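PDB 5Z69: DNA replication and repair protein RecF from Caldanaerobacter subterraneus subsp. tengcongensis, which probably binds ATP and single-stranded, linear DNA as an ABC-type ATPase of the RecFOR recombination-mediator pathway, serving DNA replication, repair and the SOS response. Local coordinates for residues K11-D16 / F75-L80; V123-E128 / L301-L306. All coordinates share one frame; numbering follows the deposited sequence.

Contact 1 of 2, residues K11-D16 / F75-L80; sequences KEIFVD and FYVRGL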
ATOM      1  N   LYS A  11     -39.607   5.614  17.652  1.00 22.12           N
ATOM      2  CA  LYS A  11     -40.940   6.137  17.893  1.00 25.95           C
ATOM      3  C   LYS A  11     -40.846   7.586  18.292  1.00 32.43           C
ATOM      4  O   LYS A  11     -41.655   8.417  17.888  1.00 22.22           O
ATOM      5  CB  LYS A  11     -41.662   5.355  19.001  1.00 24.09           C
ATOM      6  CG  LYS A  11     -41.615   3.840  18.857  1.00 33.43           C
ATOM      7  CD  LYS A  11     -42.455   3.177  19.961  1.00 39.03           C
ATOM      8  CE  LYS A  11     -42.471   1.664  19.835  1.00 36.60           C
ATOM      9  NZ  LYS A  11     -43.313   1.088  20.921  1.00 31.70           N
ATOM     10  N   GLU A  12     -39.845   7.884  19.102  1.00 23.11           N
ATOM     11  CA  GLU A  12     -39.725   9.203  19.660  1.00 20.14           C
ATOM     12  C   GLU A  12     -38.325   9.383  20.204  1.00 27.11           C
ATOM     13  O   GLU A  12     -37.605   8.407  20.454  1.00 22.27           O
ATOM     14  CB  GLU A  12     -40.772   9.422  20.791  1.00 20.91           C
ATOM     15  CG  GLU A  12     -40.435   8.648  22.034  1.00 32.58           C
ATOM     16  CD  GLU A  12     -41.263   9.053  23.247  1.00 38.13           C
ATOM     17  OE1 GLU A  12     -42.502   8.942  23.189  1.00 30.06           O
ATOM     18  OE2 GLU A  12     -40.675   9.484  24.263  1.00 33.87           O
ATOM     19  N   ILE A  13     -37.941  10.635  20.406  1.00 24.46           N
ATOM     20  CA  ILE A  13     -36.693  10.923  21.084  1.00 25.77           C
ATOM     21  C   ILE A  13     -36.927  12.105  22.011  1.00 21.54           C
ATOM     22  O   ILE A  13     -37.736  13.005  21.717  1.00 23.23           O
ATOM     23  CB  ILE A  13     -35.540  11.232  20.095  1.00 21.81           C
ATOM     24  CG1 ILE A  13     -34.170  11.130  20.788  1.00 25.97           C
ATOM     25  CG2 ILE A  13     -35.719  12.612  19.466  1.00 24.15           C
ATOM     26  CD1 ILE A  13     -32.953  11.170  19.795  1.00 24.60           C
ATOM     27  N   PHE A  14     -36.219  12.099  23.130  1.00 24.11           N
ATOM     28  CA  PHE A  14     -36.288  13.211  24.073  1.00 24.57           C
ATOM     29  C   PHE A  14     -34.882  13.778  24.211  1.00 22.65           C
ATOM     30  O   PHE A  14     -33.958  13.024  24.506  1.00 25.51           O
ATOM     31  CB  PHE A  14     -36.803  12.763  25.437  1.00 26.58           C
ATOM     32  CG  PHE A  14     -36.929  13.893  26.431  1.00 34.20           C
ATOM     33  CD1 PHE A  14     -38.043  14.729  26.404  1.00 33.27           C
ATOM     34  CD2 PHE A  14     -35.942  14.124  27.382  1.00 35.76           C
ATOM     35  CE1 PHE A  14     -38.170  15.786  27.304  1.00 32.86           C
ATOM     36  CE2 PHE A  14     -36.054  15.190  28.300  0.73 29.30           C
ATOM     37  CZ  PHE A  14     -37.153  16.021  28.255  1.00 30.75           C
ATOM     38  N   VAL A  15     -34.718  15.084  23.991  1.00 21.17           N
ATOM     39  CA  VAL A  15     -33.406  15.702  24.113  1.00 22.29           C
ATOM     40  C   VAL A  15     -33.386  16.795  25.177  1.00 28.28           C
ATOM     41  O   VAL A  15     -34.234  17.670  25.205  1.00 26.27           O
ATOM     42  CB  VAL A  15     -32.925  16.273  22.759  1.00 30.87           C
ATOM     43  CG1 VAL A  15     -32.587  15.131  21.794  1.00 31.33           C
ATOM     44  CG2 VAL A  15     -33.995  17.183  22.142  1.00 22.93           C
ATOM     45  N   ASP A  16     -32.394  16.726  26.054  1.00 25.71           N
ATOM     46  CA  ASP A  16     -32.279  17.644  27.177  1.00 28.78           C
ATOM     47  C   ASP A  16     -30.848  18.212  27.231  1.00 29.81           C
ATOM     48  O   ASP A  16     -29.898  17.464  27.410  1.00 23.09           O
ATOM     49  CB  ASP A  16     -32.649  16.907  28.474  1.00 25.80           C
ATOM     50  CG  ASP A  16     -32.629  17.808  29.706  1.00 39.74           C
ATOM     51  OD1 ASP A  16     -32.566  19.053  29.547  1.00 31.02           O
ATOM     52  OD2 ASP A  16     -32.680  17.249  30.830  1.00 28.78           O
ATOM     53  N   PHE A  75     -25.769  16.529  29.265  1.00 29.48           N
ATOM     54  CA  PHE A  75     -26.879  16.355  28.339  1.00 27.43           C
ATOM     55  C   PHE A  75     -27.498  14.980  28.537  1.00 25.99           C
ATOM     56  O   PHE A  75     -26.902  14.076  29.137  1.00 23.09           O
ATOM     57  CB  PHE A  75     -26.458  16.563  26.885  1.00 24.65           C
ATOM     58  CG  PHE A  75     -25.636  15.425  26.291  1.00 28.59           C
ATOM     59  CD1 PHE A  75     -26.241  14.240  25.874  1.00 33.68           C
ATOM     60  CD2 PHE A  75     -24.273  15.567  26.100  1.00 24.91           C
ATOM     61  CE1 PHE A  75     -25.489  13.211  25.306  1.00 26.77           C
ATOM     62  CE2 PHE A  75     -23.499  14.535  25.544  1.00 29.55           C
ATOM     63  CZ  PHE A  75     -24.103  13.358  25.132  1.00 22.74           C
ATOM     64  N   TYR A  76     -28.693  14.820  28.001  1.00 23.98           N
ATOM     65  CA  TYR A  76     -29.410  13.587  28.166  1.00 23.01           C
ATOM     66  C   TYR A  76     -30.247  13.334  26.938  1.00 21.97           C
ATOM     67  O   TYR A  76     -30.970  14.226  26.471  1.00 22.16           O
ATOM     68  CB  TYR A  76     -30.281  13.659  29.426  1.00 28.78           C
ATOM     69  CG  TYR A  76     -31.249  12.499  29.605  1.00 26.28           C
ATOM     70  CD1 TYR A  76     -30.805  11.262  30.059  1.00 25.37           C
ATOM     71  CD2 TYR A  76     -32.593  12.643  29.322  1.00 25.23           C
ATOM     72  CE1 TYR A  76     -31.697  10.201  30.255  1.00 25.77           C
ATOM     73  CE2 TYR A  76     -33.498  11.580  29.521  1.00 24.97           C
ATOM     74  CZ  TYR A  76     -33.031  10.373  30.003  1.00 22.64           C
ATOM     75  OH  TYR A  76     -33.870   9.301  30.177  1.00 27.08           O
ATOM     76  N   VAL A  77     -30.150  12.120  26.410  1.00 24.16           N
ATOM     77  CA  VAL A  77     -30.968  11.732  25.258  1.00 21.82           C
ATOM     78  C   VAL A  77     -31.660  10.416  25.564  1.00 21.91           C
ATOM     79  O   VAL A  77     -31.011   9.480  26.053  1.00 22.12           O
ATOM     80  CB  VAL A  77     -30.122  11.605  23.969  1.00 35.36           C
ATOM     81  CG1 VAL A  77     -31.002  11.215  22.785  1.00 21.88           C
ATOM     82  CG2 VAL A  77     -29.396  12.913  23.662  1.00 26.03           C
ATOM     83  N   ARG A  78     -32.960  10.346  25.274  1.00 22.74           N
ATOM     84  CA  ARG A  78     -33.725   9.104  25.441  0.57 25.71           C
ATOM     85  C   ARG A  78     -34.536   8.806  24.202  1.00 28.45           C
ATOM     86  O   ARG A  78     -35.309   9.637  23.719  1.00 22.20           O
ATOM     87  CB  ARG A  78     -34.697   9.130  26.625  0.57 23.97           C
ATOM     88  CG  ARG A  78     -35.672   7.921  26.557  0.57 17.79           C
ATOM     89  CD  ARG A  78     -37.034   8.160  27.262  0.57 28.48           C
ATOM     90  NE  ARG A  78     -36.765   8.808  28.512  0.57 27.54           N
ATOM     91  CZ  ARG A  78     -37.337   9.908  28.984  0.57 21.46           C
ATOM     92  NH1 ARG A  78     -38.334  10.533  28.366  0.57 16.05           N
ATOM     93  NH2 ARG A  78     -36.883  10.358  30.130  0.57 16.54           N
ATOM     94  N   GLY A  79     -34.328   7.609  23.667  1.00 22.18           N
ATOM     95  CA  GLY A  79     -35.068   7.161  22.494  1.00 21.73           C
ATOM     96  C   GLY A  79     -35.905   5.948  22.849  1.00 24.63           C
ATOM     97  O   GLY A  79     -35.490   5.104  23.661  1.00 22.67           O
ATOM     98  N   LEU A  80     -37.080   5.854  22.241  1.00 19.57           N
ATOM     99  CA  LEU A  80     -37.887   4.640  22.333  1.00 18.75           C
ATOM    100  C   LEU A  80     -37.885   4.023  20.940  1.00 24.55           C
ATOM    101  O   LEU A  80     -38.260   4.656  19.964  1.00 26.67           O
ATOM    102  CB  LEU A  80     -39.312   4.936  22.818  1.00 19.67           C
ATOM    103  CG  LEU A  80     -39.492   5.631  24.197  1.00 31.29           C
ATOM    104  CD1 LEU A  80     -40.973   5.901  24.530  1.00 24.91           C
ATOM    105  CD2 LEU A  80     -38.868   4.841  25.341  1.00 24.43           C
TER
HETATM  106  O   HOH W   1     -40.740   9.449  27.014  1.00 34.04           O
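Phe14 and Arg78 form the central hydrogen-bonded pair of two antiparallel strands, 11-16 and 75-80, with Phe14 N on Arg78 O at 2.7 Å and Arg78 N on Phe14 O at 3.0 Å. Asp16 and Tyr76 bond reciprocally in the same way, while Leu80 N meets Glu12 O and Lys11 N closes the ladder on Leu80 O. Between these rungs CA-H...O contacts fill in, Ile13 CA lying 3.2 Å from Arg78 O.

Apolar contact differs on the two faces. Ile13 CD1 touches Val77 CG1 at 3.6 Å, beside Gly79, which adds no side chain. On the face of Phe14 and Tyr76, the Phe14 side chain crosses that of Tyr76 at about a right angle, its CD2 4.1 Å from Tyr76 CE2 at the edge of the tyrosine ring. Leu80 runs beside Glu12, its CD1 3.4 Å from Glu12 CD.

Polar groups share that face. In the Arg78 conformer described here, NH1 lies by Phe14 CB, NH2 bonds Tyr76 OH, which also pairs with Glu92, and a water links NH1, weakly, to Glu12 OE2.

Strands 24-27 and 86-96 flank the pair in the antiparallel sheet beside the nucleotide-binding core of this ABC-type ATPase; helix 43-55, whose first residues belong to the predicted P-loop, packs on Ile13, Phe75 and Val77.

Contact 2 of 2, residues V123-E128 / L301-L306; sequences VIFSPE and LKLSEL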
ATOM      1  N   VAL A 123     -28.060   3.862   9.530  1.00 27.11           N
ATOM      2  CA  VAL A 123     -26.981   4.188   8.598  1.00 30.37           C
ATOM      3  C   VAL A 123     -27.128   5.662   8.287  1.00 33.52           C
ATOM      4  O   VAL A 123     -28.228   6.116   7.974  1.00 32.70           O
ATOM      5  CB  VAL A 123     -27.053   3.365   7.300  1.00 31.19           C
ATOM      6  CG1 VAL A 123     -25.910   3.765   6.335  1.00 29.96           C
ATOM      7  CG2 VAL A 123     -27.006   1.888   7.631  1.00 30.20           C
ATOM      8  N   ILE A 124     -26.041   6.413   8.398  1.00 26.31           N
ATOM      9  CA  ILE A 124     -26.123   7.847   8.188  1.00 30.89           C
ATOM     10  C   ILE A 124     -25.344   8.211   6.936  1.00 29.95           C
ATOM     11  O   ILE A 124     -24.202   7.803   6.774  1.00 34.40           O
ATOM     12  CB  ILE A 124     -25.595   8.645   9.413  1.00 32.29           C
ATOM     13  CG1 ILE A 124     -25.568  10.140   9.109  1.00 30.15           C
ATOM     14  CG2 ILE A 124     -24.218   8.134   9.872  1.00 28.11           C
ATOM     15  CD1 ILE A 124     -25.736  11.001  10.354  1.00 38.77           C
ATOM     16  N   PHE A 125     -26.001   8.955   6.053  1.00 35.16           N
ATOM     17  CA  PHE A 125     -25.420   9.410   4.797  1.00 33.03           C
ATOM     18  C   PHE A 125     -25.193  10.889   4.970  1.00 37.42           C
ATOM     19  O   PHE A 125     -26.112  11.604   5.332  1.00 35.21           O
ATOM     20  CB  PHE A 125     -26.352   9.162   3.600  1.00 33.96           C
ATOM     21  CG  PHE A 125     -26.717   7.716   3.374  1.00 37.19           C
ATOM     22  CD1 PHE A 125     -27.659   7.077   4.182  1.00 31.63           C
ATOM     23  CD2 PHE A 125     -26.147   7.004   2.320  1.00 36.10           C
ATOM     24  CE1 PHE A 125     -28.005   5.740   3.945  1.00 32.20           C
ATOM     25  CE2 PHE A 125     -26.486   5.674   2.085  1.00 34.69           C
ATOM     26  CZ  PHE A 125     -27.411   5.042   2.898  1.00 40.90           C
ATOM     27  N   SER A 126     -23.974  11.341   4.697  1.00 36.45           N
ATOM     28  CA  SER A 126     -23.555  12.715   4.958  1.00 45.47           C
ATOM     29  C   SER A 126     -22.572  13.148   3.863  1.00 42.76           C
ATOM     30  O   SER A 126     -21.893  12.303   3.294  1.00 39.10           O
ATOM     31  CB  SER A 126     -22.912  12.813   6.344  1.00 53.96           C
ATOM     32  OG  SER A 126     -22.471  14.123   6.617  0.74 62.65           O
ATOM     33  N   PRO A 127     -22.510  14.457   3.556  1.00 54.24           N
ATOM     34  CA  PRO A 127     -21.554  14.918   2.532  1.00 57.60           C
ATOM     35  C   PRO A 127     -20.110  14.539   2.863  1.00 52.00           C
ATOM     36  O   PRO A 127     -19.341  14.200   1.960  1.00 60.03           O
ATOM     37  CB  PRO A 127     -21.735  16.437   2.535  1.00 56.00           C
ATOM     38  CG  PRO A 127     -23.150  16.646   3.037  1.00 53.85           C
ATOM     39  CD  PRO A 127     -23.364  15.553   4.051  1.00 51.19           C
ATOM     40  N   GLU A 128     -19.765  14.550   4.145  1.00 48.88           N
ATOM     41  CA  GLU A 128     -18.419  14.194   4.584  1.00 53.77           C
ATOM     42  C   GLU A 128     -18.017  12.748   4.289  1.00 51.99           C
ATOM     43  O   GLU A 128     -16.887  12.354   4.566  1.00 54.62           O
ATOM     44  CB  GLU A 128     -18.266  14.451   6.085  1.00 55.85           C
ATOM     45  CG  GLU A 128     -18.114  15.918   6.445  1.00 64.91           C
ATOM     46  CD  GLU A 128     -19.412  16.687   6.306  1.00 80.35           C
ATOM     47  OE1 GLU A 128     -19.352  17.919   6.085  1.00 83.99           O
ATOM     48  OE2 GLU A 128     -20.491  16.059   6.420  1.00 75.70           O
ATOM     49  N   LEU A 301     -20.200   3.039  -1.576  1.00 39.79           N
ATOM     50  CA  LEU A 301     -19.655   2.588  -0.305  1.00 47.57           C
ATOM     51  C   LEU A 301     -20.749   2.520   0.771  1.00 39.71           C
ATOM     52  O   LEU A 301     -20.871   1.525   1.487  1.00 36.67           O
ATOM     53  CB  LEU A 301     -18.535   3.526   0.138  1.00 42.23           C
ATOM     54  CG  LEU A 301     -17.893   3.235   1.488  1.00 42.39           C
ATOM     55  CD1 LEU A 301     -16.962   2.038   1.382  1.00 47.22           C
ATOM     56  CD2 LEU A 301     -17.165   4.467   2.013  1.00 44.66           C
ATOM     57  N   LYS A 302     -21.552   3.577   0.860  1.00 34.40           N
ATOM     58  CA  LYS A 302     -22.590   3.667   1.903  1.00 36.32           C
ATOM     59  C   LYS A 302     -23.789   2.776   1.567  1.00 46.25           C
ATOM     60  O   LYS A 302     -24.379   2.148   2.451  1.00 39.96           O
ATOM     61  CB  LYS A 302     -23.035   5.119   2.096  1.00 36.63           C
ATOM     62  CG  LYS A 302     -21.909   6.096   2.504  1.00 35.08           C
ATOM     63  CD  LYS A 302     -21.346   5.801   3.897  1.00 38.24           C
ATOM     64  CE  LYS A 302     -22.446   5.999   4.955  1.00 33.21           C
ATOM     65  NZ  LYS A 302     -21.988   5.803   6.380  1.00 29.85           N
ATOM     66  N   LEU A 303     -24.148   2.720   0.287  1.00 41.96           N
ATOM     67  CA  LEU A 303     -25.189   1.804  -0.162  1.00 38.72           C
ATOM     68  C   LEU A 303     -24.809   0.371   0.201  1.00 35.98           C
ATOM     69  O   LEU A 303     -25.659  -0.418   0.596  1.00 34.64           O
ATOM     70  CB  LEU A 303     -25.423   1.938  -1.673  1.00 47.80           C
ATOM     71  CG  LEU A 303     -26.203   3.176  -2.125  1.00 46.14           C
ATOM     72  CD1 LEU A 303     -26.323   3.208  -3.643  1.00 43.23           C
ATOM     73  CD2 LEU A 303     -27.585   3.213  -1.475  1.00 37.84           C
ATOM     74  N   SER A 304     -23.523   0.062   0.105  1.00 34.80           N
ATOM     75  CA  SER A 304     -23.008  -1.260   0.455  1.00 37.77           C
ATOM     76  C   SER A 304     -23.008  -1.517   1.959  1.00 40.06           C
ATOM     77  O   SER A 304     -23.262  -2.640   2.415  1.00 36.28           O
ATOM     78  CB  SER A 304     -21.592  -1.430  -0.091  1.00 38.55           C
ATOM     79  OG  SER A 304     -21.625  -1.535  -1.495  1.00 49.01           O
ATOM     80  N   GLU A 305     -22.704  -0.476   2.724  1.00 40.99           N
ATOM     81  CA  GLU A 305     -22.756  -0.556   4.176  1.00 31.71           C
ATOM     82  C   GLU A 305     -24.144  -0.993   4.573  1.00 25.22           C
ATOM     83  O   GLU A 305     -24.334  -1.953   5.328  1.00 31.85           O
ATOM     84  CB  GLU A 305     -22.406   0.798   4.805  1.00 36.47           C
ATOM     85  CG  GLU A 305     -22.427   0.791   6.335  1.00 30.66           C
ATOM     86  CD  GLU A 305     -22.321   2.184   6.928  1.00 36.03           C
ATOM     87  OE1 GLU A 305     -21.676   3.056   6.297  1.00 32.10           O
ATOM     88  OE2 GLU A 305     -22.889   2.404   8.031  1.00 31.32           O
ATOM     89  N   LEU A 306     -25.124  -0.291   4.024  1.00 32.32           N
ATOM     90  CA  LEU A 306     -26.522  -0.589   4.273  1.00 28.84           C
ATOM     91  C   LEU A 306     -26.873  -2.034   3.910  1.00 35.94           C
ATOM     92  O   LEU A 306     -27.451  -2.772   4.706  1.00 31.36           O
ATOM     93  CB  LEU A 306     -27.386   0.392   3.486  1.00 30.36           C
ATOM     94  CG  LEU A 306     -28.891   0.129   3.486  1.00 37.13           C
ATOM     95  CD1 LEU A 306     -29.422   0.016   4.905  1.00 40.77           C
ATOM     96  CD2 LEU A 306     -29.605   1.235   2.712  1.00 31.32           C
TER
HETATM   97  O   HOH W   2     -23.651   4.770   9.024  1.00 24.36           O
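Lys302 reaches from helix 301-306 across to strand 123-125, which runs nearly antiparallel to it, the two axes 9.1 Å apart at their closest. Its CB starts beside the ring of Phe125, 3.5 Å from CE2 and almost as near to CD2, and the two side chains slide past each other in opposite directions. CG then stands anti to the carbonyl carbon (chi1 -59°), and further bends at chi2 and chi3 coil the chain and shorten its reach. CE comes 3.1 Å from Ile124 O. At the tip, NZ makes a salt bridge with Glu305 OE1 at 2.8 Å, one helical turn on, entering on the syn side of the carboxylate and 20° out of its plane. The same NZ gives Ile124 O a weak hydrogen bond of 3.0 Å.

A water joins these groups: it accepts from Ile124 N, donates to Glu305 OE2 at 2.7 Å, and is weakly bonded by Lys302 NZ. Main-chain N and O of Ile124 are thus both served from the helix, one through the water. Glu305 OE1 is also bonded by Tyr143; with the lysine salt bridge, this is consistent with a charged carboxylate.

Apolar groups flank these bonds. In the conformer described, Val123 meets Glu305 tip to tip, its CG1 3.7 Å from OE2, and crosses Leu306 at about a right angle. Leu306 CD2 lies at the edge of the Phe125 ring, 4.4 Å from CZ.

Strand 122-125 is an outermost strand, within this chain, of the mixed P-loop NTPase sheet, bonded along one side to 318-321. Helix 291-313 packs against it, with helix 137-151 adding Tyr143 near Lys302 and helix 186-222 meeting Leu303 and Ser304.

Contacts 1 and 2 belong to different sheets of one P-loop NTPase-type domain, with centres 24 Å apart and nearest atoms about 12 Å apart. They share no helix or strand. Contact 1 is partly buried: main-chain bonds join two neighbouring strands, one face turned to a helix and the other carrying aromatic and charged groups, several partly exposed. Contact 2 is fully buried and nearer the centre of the chain; there helix side chains reach the strand's side chains and its main chain, and the charged groups are paired within the core. Neither touches the nucleotide: the side chains of Phe75 in contact 1 and Ile124 in contact 2 are about 8 and 9 Å from the bound ATP analogue.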